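Local coordinates for protein phospho-furanose lactonase (Mycoplasma synoviae, PDB 3OVG) that hydrolyses phosphorylated furanose lactones such as D-xylono-1,4-lactone 5-phosphate and L-arabino-1,4-lactone 5-phosphate, using a pair of zinc ions in each subunit, at residues A[22-27]-A[293-298]; A[28-33]-A[49-54]; A[72-77]-A[104-109]; A[79-84]-A[93-98]; A[276-281]-A[286-291]. All coordinates share one frame; numbering follows the deposited sequence.

Contact 1 of 5, residues A[22-27]-A[293-298]; sequences ITDCHD and FGLAYL. With ZN (zinc ion), chain G.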
# COMPACT_ATOMS: atom_id res chain seq x y z
N ILE A 22 25.26 -36.47 -6.74
CA ILE A 22 24.69 -35.28 -7.34
C ILE A 22 24.08 -34.39 -6.24
O ILE A 22 23.25 -34.83 -5.43
CB ILE A 22 23.66 -35.61 -8.40
CG1 ILE A 22 24.33 -36.37 -9.57
CG2 ILE A 22 22.96 -34.34 -8.84
CD1 ILE A 22 23.41 -36.64 -10.81
N THR A 23 24.53 -33.13 -6.20
CA THR A 23 24.18 -32.23 -5.12
C THR A 23 23.56 -30.94 -5.62
O THR A 23 24.11 -30.23 -6.47
CB THR A 23 25.42 -31.87 -4.25
OG1 THR A 23 26.05 -33.07 -3.79
CG2 THR A 23 25.01 -31.00 -3.04
N ASP A 24 22.41 -30.64 -5.04
CA ASP A 24 21.70 -29.40 -5.23
C ASP A 24 22.27 -28.50 -4.14
O ASP A 24 22.02 -28.75 -2.96
CB ASP A 24 20.23 -29.71 -4.99
CG ASP A 24 19.36 -28.49 -4.87
OD1 ASP A 24 19.86 -27.33 -4.92
OD2 ASP A 24 18.14 -28.73 -4.74
N CYS A 25 23.00 -27.46 -4.53
CA CYS A 25 23.83 -26.71 -3.58
C CYS A 25 23.14 -25.56 -2.85
O CYS A 25 23.76 -24.92 -2.00
CB CYS A 25 25.12 -26.20 -4.25
SG CYS A 25 26.29 -27.57 -4.57
N HIS A 26 21.86 -25.33 -3.13
CA HIS A 26 21.12 -24.27 -2.47
C HIS A 26 19.63 -24.46 -2.68
O HIS A 26 19.13 -24.25 -3.77
CB HIS A 26 21.61 -22.90 -2.98
CG HIS A 26 20.93 -21.73 -2.34
ND1 HIS A 26 21.57 -20.52 -2.15
CD2 HIS A 26 19.67 -21.58 -1.86
CE1 HIS A 26 20.72 -19.67 -1.60
NE2 HIS A 26 19.56 -20.29 -1.41
N ASP A 27 18.94 -24.88 -1.63
CA ASP A 27 17.52 -25.16 -1.76
C ASP A 27 16.82 -25.14 -0.42
O ASP A 27 17.45 -24.81 0.60
CB ASP A 27 17.32 -26.49 -2.49
CG ASP A 27 16.23 -26.40 -3.54
OD1 ASP A 27 15.19 -25.78 -3.23
OD2 ASP A 27 16.41 -26.92 -4.66
N PHE A 293 6.40 -26.68 -11.46
CA PHE A 293 7.63 -27.46 -11.55
C PHE A 293 8.41 -27.33 -10.27
O PHE A 293 8.27 -26.34 -9.54
CB PHE A 293 8.49 -27.01 -12.74
CG PHE A 293 7.92 -27.39 -14.06
CD1 PHE A 293 7.73 -28.73 -14.38
CD2 PHE A 293 7.53 -26.43 -14.97
CE1 PHE A 293 7.17 -29.10 -15.59
CE2 PHE A 293 6.96 -26.79 -16.19
CZ PHE A 293 6.79 -28.12 -16.50
N GLY A 294 9.26 -28.31 -10.00
CA GLY A 294 10.12 -28.29 -8.83
C GLY A 294 11.50 -28.88 -9.11
O GLY A 294 12.11 -28.62 -10.16
N LEU A 295 11.99 -29.69 -8.18
CA LEU A 295 13.34 -30.25 -8.26
C LEU A 295 13.53 -31.13 -9.52
O LEU A 295 14.59 -31.09 -10.13
CB LEU A 295 13.71 -31.00 -6.96
CG LEU A 295 14.16 -30.21 -5.70
CD1 LEU A 295 13.43 -28.91 -5.52
CD2 LEU A 295 14.12 -31.04 -4.39
N ALA A 296 12.51 -31.88 -9.95
CA ALA A 296 12.69 -32.78 -11.09
C ALA A 296 12.98 -32.00 -12.38
O ALA A 296 13.62 -32.52 -13.30
CB ALA A 296 11.47 -33.71 -11.28
N TYR A 297 12.48 -30.77 -12.44
CA TYR A 297 12.72 -29.86 -13.57
C TYR A 297 14.20 -29.73 -13.92
O TYR A 297 14.56 -29.59 -15.11
CB TYR A 297 12.16 -28.47 -13.26
CG TYR A 297 12.17 -27.47 -14.43
CD1 TYR A 297 13.19 -26.54 -14.55
CD2 TYR A 297 11.13 -27.42 -15.37
CE1 TYR A 297 13.20 -25.60 -15.57
CE2 TYR A 297 11.13 -26.48 -16.40
CZ TYR A 297 12.19 -25.58 -16.50
OH TYR A 297 12.25 -24.63 -17.48
N LEU A 298 15.06 -29.78 -12.89
CA LEU A 298 16.50 -29.69 -13.12
C LEU A 298 16.93 -30.73 -14.16
O LEU A 298 17.60 -30.41 -15.13
CB LEU A 298 17.29 -29.88 -11.81
CG LEU A 298 18.81 -29.93 -12.03
CD1 LEU A 298 19.28 -28.60 -12.58
CD2 LEU A 298 19.58 -30.28 -10.77
ZN ZN G . 17.37 -19.47 -0.93
O HOH W 1 17.22 -17.52 -2.24
O HOH W 2 15.16 -18.43 -0.38

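Contact 2 of 5, residues A[28-33]-A[49-54]; sequences HFIKNG and DASIKE. With ZN (zinc ion), chain G.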
# COMPACT_ATOMS: atom_id res chain seq x y z
N HIS A 28 15.54 -25.50 -0.41
CA HIS A 28 14.75 -25.33 0.79
C HIS A 28 13.69 -26.38 0.84
O HIS A 28 13.31 -26.90 -0.19
CB HIS A 28 14.07 -23.95 0.82
CG HIS A 28 15.04 -22.83 0.73
ND1 HIS A 28 15.66 -22.31 1.84
CD2 HIS A 28 15.55 -22.17 -0.34
CE1 HIS A 28 16.51 -21.37 1.47
NE2 HIS A 28 16.46 -21.27 0.15
N PHE A 29 13.18 -26.65 2.04
CA PHE A 29 11.98 -27.45 2.17
C PHE A 29 11.06 -26.84 3.20
O PHE A 29 9.89 -26.58 2.93
CB PHE A 29 12.34 -28.89 2.56
CG PHE A 29 12.91 -29.69 1.42
CD1 PHE A 29 12.14 -29.96 0.30
CD2 PHE A 29 14.19 -30.18 1.49
CE1 PHE A 29 12.67 -30.73 -0.78
CE2 PHE A 29 14.73 -30.94 0.43
CZ PHE A 29 13.96 -31.22 -0.70
N ILE A 30 11.61 -26.62 4.40
CA ILE A 30 10.88 -25.98 5.47
C ILE A 30 11.38 -24.55 5.70
O ILE A 30 12.58 -24.32 5.89
CB ILE A 30 11.05 -26.78 6.78
CG1 ILE A 30 10.65 -28.25 6.54
CG2 ILE A 30 10.26 -26.11 7.92
CD1 ILE A 30 9.16 -28.46 6.30
N LYS A 31 10.45 -23.60 5.65
CA LYS A 31 10.69 -22.23 6.06
C LYS A 31 9.63 -21.94 7.10
O LYS A 31 8.43 -21.79 6.80
CB LYS A 31 10.58 -21.26 4.88
CG LYS A 31 11.78 -21.31 3.91
CD LYS A 31 11.63 -20.26 2.76
CE LYS A 31 12.93 -20.14 1.92
NZ LYS A 31 12.90 -18.93 1.01
N ASN A 32 10.07 -21.88 8.34
CA ASN A 32 9.15 -21.78 9.45
C ASN A 32 9.12 -20.34 9.99
O ASN A 32 9.89 -19.98 10.86
CB ASN A 32 9.63 -22.78 10.52
CG ASN A 32 8.73 -22.84 11.72
OD1 ASN A 32 9.20 -23.05 12.85
ND2 ASN A 32 7.45 -22.65 11.50
N GLY A 33 8.23 -19.51 9.46
CA GLY A 33 8.16 -18.13 9.89
C GLY A 33 9.42 -17.33 9.56
O GLY A 33 10.17 -17.67 8.65
N ASP A 49 5.47 -33.87 4.65
CA ASP A 49 5.10 -34.90 3.68
C ASP A 49 5.38 -34.44 2.27
O ASP A 49 5.92 -35.18 1.49
CB ASP A 49 3.62 -35.33 3.84
CG ASP A 49 3.37 -36.04 5.16
OD1 ASP A 49 4.36 -36.54 5.75
OD2 ASP A 49 2.20 -36.12 5.61
N ALA A 50 5.02 -33.22 1.94
CA ALA A 50 5.28 -32.71 0.59
C ALA A 50 6.76 -32.60 0.28
O ALA A 50 7.16 -32.79 -0.87
CB ALA A 50 4.60 -31.37 0.38
N SER A 51 7.56 -32.24 1.28
CA SER A 51 9.00 -32.04 1.06
C SER A 51 9.67 -33.36 0.76
O SER A 51 10.56 -33.48 -0.14
CB SER A 51 9.65 -31.39 2.29
OG SER A 51 9.12 -30.09 2.51
N ILE A 52 9.27 -34.37 1.53
CA ILE A 52 9.78 -35.73 1.36
C ILE A 52 9.43 -36.29 -0.03
O ILE A 52 10.28 -36.88 -0.69
CB ILE A 52 9.23 -36.63 2.45
CG1 ILE A 52 9.78 -36.20 3.82
CG2 ILE A 52 9.52 -38.08 2.15
CD1 ILE A 52 9.20 -36.95 5.01
N LYS A 53 8.19 -36.10 -0.47
CA LYS A 53 7.84 -36.55 -1.83
C LYS A 53 8.67 -35.81 -2.86
O LYS A 53 9.09 -36.38 -3.85
CB LYS A 53 6.35 -36.34 -2.12
CG LYS A 53 5.39 -37.10 -1.20
CD LYS A 53 3.95 -36.57 -1.38
CE LYS A 53 2.97 -37.39 -0.53
NZ LYS A 53 1.59 -36.81 -0.49
N GLU A 54 8.92 -34.51 -2.65
CA GLU A 54 9.76 -33.78 -3.60
C GLU A 54 11.18 -34.36 -3.60
O GLU A 54 11.77 -34.61 -4.66
CB GLU A 54 9.76 -32.25 -3.31
CG GLU A 54 10.25 -31.35 -4.46
CD GLU A 54 9.26 -31.26 -5.65
OE1 GLU A 54 8.15 -31.87 -5.61
OE2 GLU A 54 9.60 -30.59 -6.64
ZN ZN G . 17.37 -19.47 -0.93
O HOH W 2 15.16 -18.43 -0.38
O HOH W 1 17.22 -17.52 -2.24

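Contact 3 of 5, residues A[72-77]-A[104-109]; sequences PNVGRD and AKFYDK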
# COMPACT_ATOMS: atom_id res chain seq x y z
N PRO A 72 19.92 -19.60 10.92
CA PRO A 72 19.04 -19.86 12.09
C PRO A 72 17.83 -18.93 12.18
O PRO A 72 16.73 -19.38 12.49
CB PRO A 72 19.96 -19.60 13.29
CG PRO A 72 21.35 -19.49 12.77
CD PRO A 72 21.35 -19.58 11.26
N ASN A 73 18.04 -17.63 11.95
CA ASN A 73 17.01 -16.64 12.27
C ASN A 73 16.06 -16.36 11.11
O ASN A 73 15.16 -15.57 11.26
CB ASN A 73 17.65 -15.34 12.71
CG ASN A 73 18.56 -15.52 13.93
OD1 ASN A 73 18.11 -15.94 15.01
ND2 ASN A 73 19.82 -15.21 13.76
N VAL A 74 16.28 -17.00 9.97
CA VAL A 74 15.41 -16.77 8.83
C VAL A 74 14.82 -18.10 8.32
O VAL A 74 15.32 -18.69 7.38
CB VAL A 74 16.15 -15.95 7.75
CG1 VAL A 74 15.25 -15.66 6.55
CG2 VAL A 74 16.60 -14.63 8.36
N GLY A 75 13.80 -18.58 9.01
CA GLY A 75 13.04 -19.74 8.54
C GLY A 75 13.48 -21.15 8.88
O GLY A 75 12.71 -22.09 8.67
N ARG A 76 14.69 -21.30 9.44
CA ARG A 76 15.29 -22.62 9.65
C ARG A 76 14.49 -23.40 10.65
O ARG A 76 14.08 -22.87 11.71
CB ARG A 76 16.74 -22.49 10.13
CG ARG A 76 17.53 -23.79 10.02
CD ARG A 76 18.97 -23.67 10.60
NE ARG A 76 18.95 -23.61 12.07
CZ ARG A 76 20.01 -23.49 12.86
NH1 ARG A 76 21.25 -23.39 12.34
NH2 ARG A 76 19.83 -23.44 14.21
N ASP A 77 14.28 -24.67 10.33
CA ASP A 77 13.52 -25.57 11.20
C ASP A 77 14.31 -26.87 11.32
O ASP A 77 14.27 -27.73 10.43
CB ASP A 77 12.10 -25.78 10.64
CG ASP A 77 11.20 -26.60 11.58
OD1 ASP A 77 11.73 -27.42 12.35
OD2 ASP A 77 9.96 -26.45 11.51
N ALA A 104 21.26 -8.18 5.62
CA ALA A 104 20.95 -7.27 6.72
C ALA A 104 19.48 -6.89 6.81
O ALA A 104 18.97 -6.59 7.89
CB ALA A 104 21.77 -6.01 6.60
N LYS A 105 18.81 -6.86 5.65
CA LYS A 105 17.40 -6.49 5.59
C LYS A 105 16.57 -7.33 6.53
O LYS A 105 15.52 -6.87 7.01
CB LYS A 105 16.85 -6.69 4.17
CG LYS A 105 15.43 -6.12 3.97
CD LYS A 105 14.82 -6.50 2.58
CE LYS A 105 13.48 -5.77 2.36
NZ LYS A 105 13.11 -5.61 0.92
N PHE A 106 17.00 -8.57 6.77
CA PHE A 106 16.27 -9.51 7.62
C PHE A 106 16.63 -9.46 9.11
O PHE A 106 16.19 -10.32 9.87
CB PHE A 106 16.41 -10.94 7.11
CG PHE A 106 15.79 -11.16 5.77
CD1 PHE A 106 14.61 -10.52 5.43
CD2 PHE A 106 16.37 -12.01 4.85
CE1 PHE A 106 14.03 -10.72 4.19
CE2 PHE A 106 15.79 -12.22 3.61
CZ PHE A 106 14.61 -11.57 3.28
N TYR A 107 17.41 -8.46 9.50
CA TYR A 107 17.77 -8.27 10.91
C TYR A 107 17.56 -6.82 11.34
O TYR A 107 18.05 -5.88 10.71
CB TYR A 107 19.24 -8.65 11.14
CG TYR A 107 19.52 -10.07 10.76
CD1 TYR A 107 19.87 -10.38 9.47
CD2 TYR A 107 19.36 -11.11 11.67
CE1 TYR A 107 20.09 -11.65 9.09
CE2 TYR A 107 19.56 -12.41 11.30
CZ TYR A 107 19.95 -12.67 9.99
OH TYR A 107 20.19 -13.94 9.53
N ASP A 108 16.87 -6.62 12.45
CA ASP A 108 16.72 -5.27 12.98
C ASP A 108 18.08 -4.58 13.16
O ASP A 108 18.88 -5.01 13.98
CB ASP A 108 16.02 -5.33 14.34
CG ASP A 108 15.62 -3.98 14.81
OD1 ASP A 108 16.52 -3.15 15.07
OD2 ASP A 108 14.40 -3.73 14.88
N LYS A 109 18.33 -3.48 12.45
CA LYS A 109 19.66 -2.88 12.48
C LYS A 109 19.99 -2.19 13.78
O LYS A 109 21.13 -1.85 14.02
CB LYS A 109 19.85 -1.86 11.36
CG LYS A 109 19.14 -0.56 11.60
CD LYS A 109 19.50 0.49 10.52
CE LYS A 109 18.30 1.35 10.17
NZ LYS A 109 18.73 2.73 9.80
O HOH W 3 20.62 -16.00 11.35

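Contact 4 of 5, residues A[79-84]-A[93-98]; sequences LKTLEI and GNVIMS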
# COMPACT_ATOMS: atom_id res chain seq x y z
N LEU A 79 14.01 -29.43 13.57
CA LEU A 79 13.23 -30.64 13.80
C LEU A 79 12.56 -31.15 12.54
O LEU A 79 12.63 -32.32 12.20
CB LEU A 79 12.18 -30.40 14.89
CG LEU A 79 12.86 -30.07 16.22
CD1 LEU A 79 11.83 -29.69 17.28
CD2 LEU A 79 13.63 -31.25 16.66
N LYS A 80 11.85 -30.28 11.85
CA LYS A 80 11.19 -30.75 10.65
C LYS A 80 12.18 -31.17 9.55
O LYS A 80 11.95 -32.15 8.85
CB LYS A 80 10.21 -29.72 10.13
CG LYS A 80 8.97 -29.57 11.00
CD LYS A 80 7.90 -28.76 10.28
CE LYS A 80 6.89 -28.24 11.26
NZ LYS A 80 7.58 -27.77 12.53
N THR A 81 13.29 -30.44 9.41
CA THR A 81 14.30 -30.82 8.38
C THR A 81 14.91 -32.18 8.71
O THR A 81 15.16 -32.99 7.82
CB THR A 81 15.37 -29.74 8.25
OG1 THR A 81 14.72 -28.52 7.91
CG2 THR A 81 16.37 -30.09 7.13
N LEU A 82 15.13 -32.43 10.00
CA LEU A 82 15.58 -33.75 10.43
C LEU A 82 14.60 -34.83 10.03
O LEU A 82 15.05 -35.91 9.64
CB LEU A 82 15.87 -33.84 11.94
CG LEU A 82 17.26 -33.37 12.37
CD1 LEU A 82 17.38 -33.39 13.91
CD2 LEU A 82 18.28 -34.31 11.75
N GLU A 83 13.29 -34.58 10.17
CA GLU A 83 12.29 -35.59 9.75
C GLU A 83 12.46 -35.90 8.27
O GLU A 83 12.35 -37.04 7.85
CB GLU A 83 10.84 -35.14 9.93
CG GLU A 83 10.35 -34.90 11.37
CD GLU A 83 8.86 -34.55 11.38
OE1 GLU A 83 8.05 -35.41 10.96
OE2 GLU A 83 8.50 -33.43 11.78
N ILE A 84 12.70 -34.87 7.47
CA ILE A 84 12.89 -35.07 6.04
C ILE A 84 14.17 -35.90 5.79
O ILE A 84 14.16 -36.86 5.04
CB ILE A 84 12.92 -33.73 5.27
CG1 ILE A 84 11.57 -32.99 5.42
CG2 ILE A 84 13.29 -33.98 3.83
CD1 ILE A 84 11.61 -31.49 5.12
N GLY A 93 19.64 -40.33 0.34
CA GLY A 93 19.52 -38.88 0.39
C GLY A 93 20.32 -38.29 1.54
O GLY A 93 20.35 -38.88 2.62
N ASN A 94 20.97 -37.13 1.33
CA ASN A 94 21.67 -36.43 2.40
C ASN A 94 21.19 -34.98 2.52
O ASN A 94 20.89 -34.33 1.50
CB ASN A 94 23.19 -36.36 2.18
CG ASN A 94 23.84 -37.74 1.97
OD1 ASN A 94 24.25 -38.08 0.85
ND2 ASN A 94 23.94 -38.52 3.06
N VAL A 95 21.14 -34.48 3.75
CA VAL A 95 20.84 -33.07 4.00
C VAL A 95 21.98 -32.35 4.75
O VAL A 95 22.52 -32.85 5.76
CB VAL A 95 19.55 -32.91 4.76
CG1 VAL A 95 19.28 -31.42 5.06
CG2 VAL A 95 18.38 -33.54 3.97
N ILE A 96 22.36 -31.19 4.24
CA ILE A 96 23.35 -30.38 4.92
C ILE A 96 22.66 -29.09 5.30
O ILE A 96 22.04 -28.44 4.46
CB ILE A 96 24.56 -30.10 4.03
CG1 ILE A 96 25.32 -31.41 3.77
CG2 ILE A 96 25.47 -29.04 4.68
CD1 ILE A 96 26.53 -31.22 2.82
N MSE A 97 22.72 -28.73 6.58
CA MSE A 97 22.03 -27.53 7.02
C MSE A 97 23.02 -26.42 7.32
O MSE A 97 24.22 -26.69 7.43
CB MSE A 97 21.14 -27.84 8.24
CG MSE A 97 19.90 -28.65 7.84
SE MSE A 97 18.79 -28.85 9.47
CE MSE A 97 17.88 -27.10 9.50
N SER A 98 22.52 -25.19 7.52
CA SER A 98 23.40 -24.03 7.58
C SER A 98 23.38 -23.32 8.90
O SER A 98 22.33 -23.26 9.58
CB SER A 98 23.03 -23.04 6.50
OG SER A 98 23.95 -21.96 6.46

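Contact 5 of 5, residues A[276-281]-A[286-291]; sequences GRILYQ and LTKGKQ. With PO4 (phosphate ion), chain I.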
# COMPACT_ATOMS: atom_id res chain seq x y z
N GLY A 276 12.53 -21.66 -2.89
CA GLY A 276 12.26 -21.10 -1.58
C GLY A 276 10.93 -20.37 -1.46
O GLY A 276 10.73 -19.60 -0.52
N ARG A 277 10.03 -20.64 -2.41
CA ARG A 277 8.64 -20.22 -2.31
C ARG A 277 7.79 -21.46 -2.54
O ARG A 277 8.20 -22.40 -3.22
CB ARG A 277 8.30 -19.17 -3.39
CG ARG A 277 8.86 -17.78 -3.12
CD ARG A 277 8.47 -16.80 -4.21
NE ARG A 277 7.03 -16.57 -4.21
CZ ARG A 277 6.46 -15.37 -4.38
NH1 ARG A 277 7.22 -14.28 -4.54
NH2 ARG A 277 5.13 -15.25 -4.36
N ILE A 278 6.58 -21.46 -1.99
CA ILE A 278 5.73 -22.64 -2.03
C ILE A 278 5.39 -23.15 -3.45
O ILE A 278 5.21 -24.36 -3.63
CB ILE A 278 4.47 -22.39 -1.20
CG1 ILE A 278 3.85 -23.70 -0.66
CG2 ILE A 278 3.50 -21.50 -1.95
CD1 ILE A 278 2.93 -23.44 0.59
N LEU A 279 5.32 -22.26 -4.44
CA LEU A 279 5.02 -22.68 -5.83
C LEU A 279 6.24 -23.09 -6.67
O LEU A 279 6.15 -23.30 -7.88
CB LEU A 279 4.22 -21.62 -6.59
CG LEU A 279 2.85 -21.28 -5.97
CD1 LEU A 279 2.09 -20.27 -6.82
CD2 LEU A 279 2.02 -22.56 -5.80
N TYR A 280 7.39 -23.20 -6.02
CA TYR A 280 8.62 -23.59 -6.70
C TYR A 280 8.93 -25.07 -6.51
O TYR A 280 9.99 -25.54 -6.92
CB TYR A 280 9.81 -22.72 -6.22
CG TYR A 280 9.72 -21.24 -6.62
CD1 TYR A 280 8.71 -20.78 -7.47
CD2 TYR A 280 10.70 -20.33 -6.20
CE1 TYR A 280 8.65 -19.43 -7.85
CE2 TYR A 280 10.66 -19.02 -6.58
CZ TYR A 280 9.64 -18.56 -7.40
OH TYR A 280 9.61 -17.24 -7.76
N GLN A 281 8.00 -25.81 -5.90
CA GLN A 281 8.13 -27.27 -5.84
C GLN A 281 6.84 -27.90 -6.32
O GLN A 281 5.78 -27.32 -6.14
CB GLN A 281 8.48 -27.74 -4.43
CG GLN A 281 9.86 -27.28 -4.01
CD GLN A 281 10.28 -27.84 -2.68
OE1 GLN A 281 9.81 -28.90 -2.26
NE2 GLN A 281 11.20 -27.13 -2.01
N LEU A 286 0.96 -28.91 -5.52
CA LEU A 286 -0.25 -29.70 -5.46
C LEU A 286 -1.07 -29.39 -4.21
O LEU A 286 -2.31 -29.34 -4.26
CB LEU A 286 0.10 -31.19 -5.51
CG LEU A 286 -0.04 -32.02 -6.80
CD1 LEU A 286 -0.15 -31.24 -8.09
CD2 LEU A 286 1.02 -33.12 -6.86
N THR A 287 -0.40 -29.16 -3.08
CA THR A 287 -1.12 -28.78 -1.84
C THR A 287 -1.86 -27.47 -2.04
O THR A 287 -2.83 -27.17 -1.32
CB THR A 287 -0.18 -28.66 -0.60
OG1 THR A 287 0.66 -27.50 -0.70
CG2 THR A 287 0.68 -29.92 -0.46
N LYS A 288 -1.40 -26.65 -2.98
CA LYS A 288 -2.09 -25.40 -3.24
C LYS A 288 -3.04 -25.52 -4.42
O LYS A 288 -3.51 -24.51 -4.91
CB LYS A 288 -1.09 -24.28 -3.47
CG LYS A 288 -0.22 -23.97 -2.23
CD LYS A 288 -1.08 -23.71 -0.98
CE LYS A 288 -1.67 -22.31 -0.97
NZ LYS A 288 -1.96 -21.89 0.46
N GLY A 289 -3.29 -26.73 -4.90
CA GLY A 289 -4.22 -26.88 -6.01
C GLY A 289 -3.65 -26.46 -7.35
O GLY A 289 -4.40 -26.10 -8.24
N LYS A 290 -2.32 -26.55 -7.53
CA LYS A 290 -1.71 -26.13 -8.79
C LYS A 290 -0.65 -27.11 -9.33
O LYS A 290 0.06 -27.78 -8.55
CB LYS A 290 -1.04 -24.77 -8.63
CG LYS A 290 -1.87 -23.66 -8.03
CD LYS A 290 -1.02 -22.42 -7.89
CE LYS A 290 -1.82 -21.13 -8.08
NZ LYS A 290 -3.07 -21.07 -7.30
N GLN A 291 -0.54 -27.14 -10.65
CA GLN A 291 0.56 -27.80 -11.35
C GLN A 291 1.72 -26.81 -11.46
O GLN A 291 1.54 -25.72 -12.03
CB GLN A 291 0.16 -28.19 -12.78
CG GLN A 291 1.27 -28.98 -13.48
CD GLN A 291 0.95 -29.31 -14.94
OE1 GLN A 291 0.09 -28.70 -15.56
NE2 GLN A 291 1.66 -30.27 -15.49
P PO4 I . 11.77 -15.02 -5.71
O1 PO4 I . 11.95 -15.98 -4.53
O2 PO4 I . 10.49 -14.16 -5.56
O3 PO4 I . 13.00 -14.11 -5.78
O4 PO4 I . 11.74 -15.85 -6.99

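Contact 1 of 5, residues A[22-27]-A[293-298]
Leu295 sets its CG opposite its own carbonyl carbon (chi1 -79°), which aims the isobutyl group at the carboxylate of Asp27. Asp27 and Leu295 lie antiparallel, side against side, closest at Leu295 CD1 to Asp27 OD2, 3.7 Å. Asp24 is touched more loosely, its OD2 lying 4.4 Å from Leu295 CG. The contact is therefore a small one, with a methyl and a methine laid against two buried acids. Asp24 OD2 is 2.5 Å from Asp27 OD2, a separation short enough to suggest, without proving, that one of the acids holds a proton. Each acid's second oxygen has a partner: Asp24 OD1 takes a weak bond from His26 N at 3.3 Å, and Asp27 OD1 accepts from the backbone N of Ala275. With CG anti to the backbone N (chi1 -179°), the His26 imidazole takes no part in the Leu295 packing and brings NE2 to 2.4 Å from the zinc ion, whose ligands also include His28 and Asp274. Strand 22-25 pairs in parallel with strand 63-68, whose Ile66 touches Asp24, Asp27 and Leu295, while residues 293-298 lead into helix 296-309.

Contact 2 of 5, residues A[28-33]-A[49-54]
Phe29 and Ser51 meet beside the zinc site: Phe29 follows His28, the second histidine of the His-x-His pair that ends the first barrel strand in the amidohydrolase superfamily. His28 NE2 binds zinc at 2.3 Å, and Lys31, with its CE over one face of the His28 imidazole, bonds through NZ to a zinc-bound water at 2.7 Å. Phe29 faces the opposite way, into helix 48-60. Its CB lies 3.4 Å from Ser51 OG and its CD1 3.5 Å from Ser51 CB, so the serine sits obliquely against the start of the ring. The edge of the ring meets Glu54 CB, 4.1 Å from Phe29 CE1. Glu54 CG stands anti to the backbone N (chi1 -162°) and the chain then bends, carrying the carboxylate off to Asn283 and to the backbone N atoms of Arg282 and Leu295. Ile30 adds CD1 at 4.1 Å from Ser51 OG, a hydroxyl hydrogen-bonded to Asn47 O. The polar ends find partners elsewhere; the join is van der Waals packing of ring on serine and helix backbone. Ile84 of helix 78-88 and Ile66 and Thr68 of strand 63-68 close round Phe29, with Tyr284 of helix 282-287 against Ile30 and Ser51.

Contact 3 of 5, residues A[72-77]-A[104-109]
The end of the Asn73 amide lies at the edge of the Tyr107 ring, and the amide stands almost perpendicular to the ring, the planes being 88° apart. The firm carbon contact there is Asn73 CB to Tyr107 CE2 at 3.8 Å. Val74 approaches the same ring obliquely, its CG2 lying 3.8 Å from Tyr107 OH. Phe106 is also met at a slant, by Val74 CG1 4.2 Å from Phe106 CD2; His102 makes an edge-to-face pair with this ring, and Pro35 and Glu36 pack on the side chain. The guanidinium of Arg76 has Pro72 CA over the centre of one face, while its NH1 is held by Glu129 and by Ser98 O.

Val74 touches both aromatic residues. Its chi1 of -179° puts CG2 anti to the carbonyl carbon, where it touches Phe106 CB, at 3.9 Å, and the phenol end of Tyr107, and turns CG1 to the Phe106 ring. A water bridges the segments, accepting from Asn73 N at 3.1 Å and hydrogen-bonded to Tyr107 OH at 2.8 Å; the same hydroxyl also bonds to the backbone N of His102. The side chain of Phe106 comes within about 7 Å of a zinc ion and about 6 Å of the side chain of His188. The arrangement joins the loops that follow the second and third strands of a TIM barrel, at the C-terminal ends of the strands, where this fold places its active site.

Contact 4 of 5, residues A[79-84]-A[93-98]
Helix 78-88 lies over strand 94-97, with the CA atoms of Thr81 and Val95 8.2 Å apart where the two segments come nearest. Of residues 79-84, Thr81 makes the contact. Its CG2 rests 3.8 Å from Val95 CG1 and 3.6 Å from the selenium of Met97, which is present as selenomethionine. Thr81 and Met97 meet tip to tip. The Met97 chain runs straight out to selenium and then bends (chi3 81°), folding its CE back beside the threonine, 3.9 Å from Thr81 CB and 3.8 Å from Thr81 OG1. That hydroxyl is hydrogen-bonded to the carbonyl of Asp77 at the start of the helix, so Thr81 spends its polar branch on its own helix and gives its methyl to the strand. Val95 and Met97, two apart on the strand, both direct their CB toward the helix and form the notch into which the Thr81 methyl fits. This is the helix-on-sheet packing of a beta-alpha-beta crossover, strand 63-68, helix 78-88 and strand 94-97, the crossover from which TIM barrels are built.

Contact 5 of 5, residues A[276-281]-A[286-291]
Apolar packing joins the segments: Leu279 CD2 lies 3.7 Å from Lys290 CD and 4.2 Å from Lys288 CB, while Ile278 CD1 approaches Lys288 CG at 4.3 Å. The lysines give their aliphatic stems to this contact. Lys290 crosses Leu279 obliquely and turns at its last torsion (chi4 49°), carrying NZ to a salt bridge with Asp164 of the second subunit. Polar bonds gather on the far side of the loop, at a phosphate ion probably from the crystallisation liquor. Tyr280 OH donates to phosphate O4 at 2.7 Å, with O4 in the ring plane, and Arg277 NH1 reaches O2 weakly at 3.4 Å; Lys246 NZ and Tyr247 OH also bond to the ion. Since Arg277 to Tyr280 bind substrate, the ion plausibly mimics its phosphate group. Among backbone bonds, Gly289 N to Leu286 O belongs to a Schellman motif that ends helix 282-287. Lys290 and Gln291 then pair antiparallel with a strand of the second subunit, so the sheet crosses the interface.

In the fold
From the N terminus, contact 1 opens at strand 22-25 and closes only at 293-298, so its loop encloses the other four and brings the first barrel strand beside the start of helix 296-309. Contact 2 closes first, between the loop after that strand and helix 48-60. Contact 3 then spans the loops after strands 63-68 and 94-97, with contact 4 nested inside it and touching it. Contact 5 is a short late loop, in series with these. No pair crosses. Contact 2 is the meeting place, touching all the others: Asn32 N bonds to Gly75 O of contact 3, and Lys31 NZ reaches Gly276 O of contact 5.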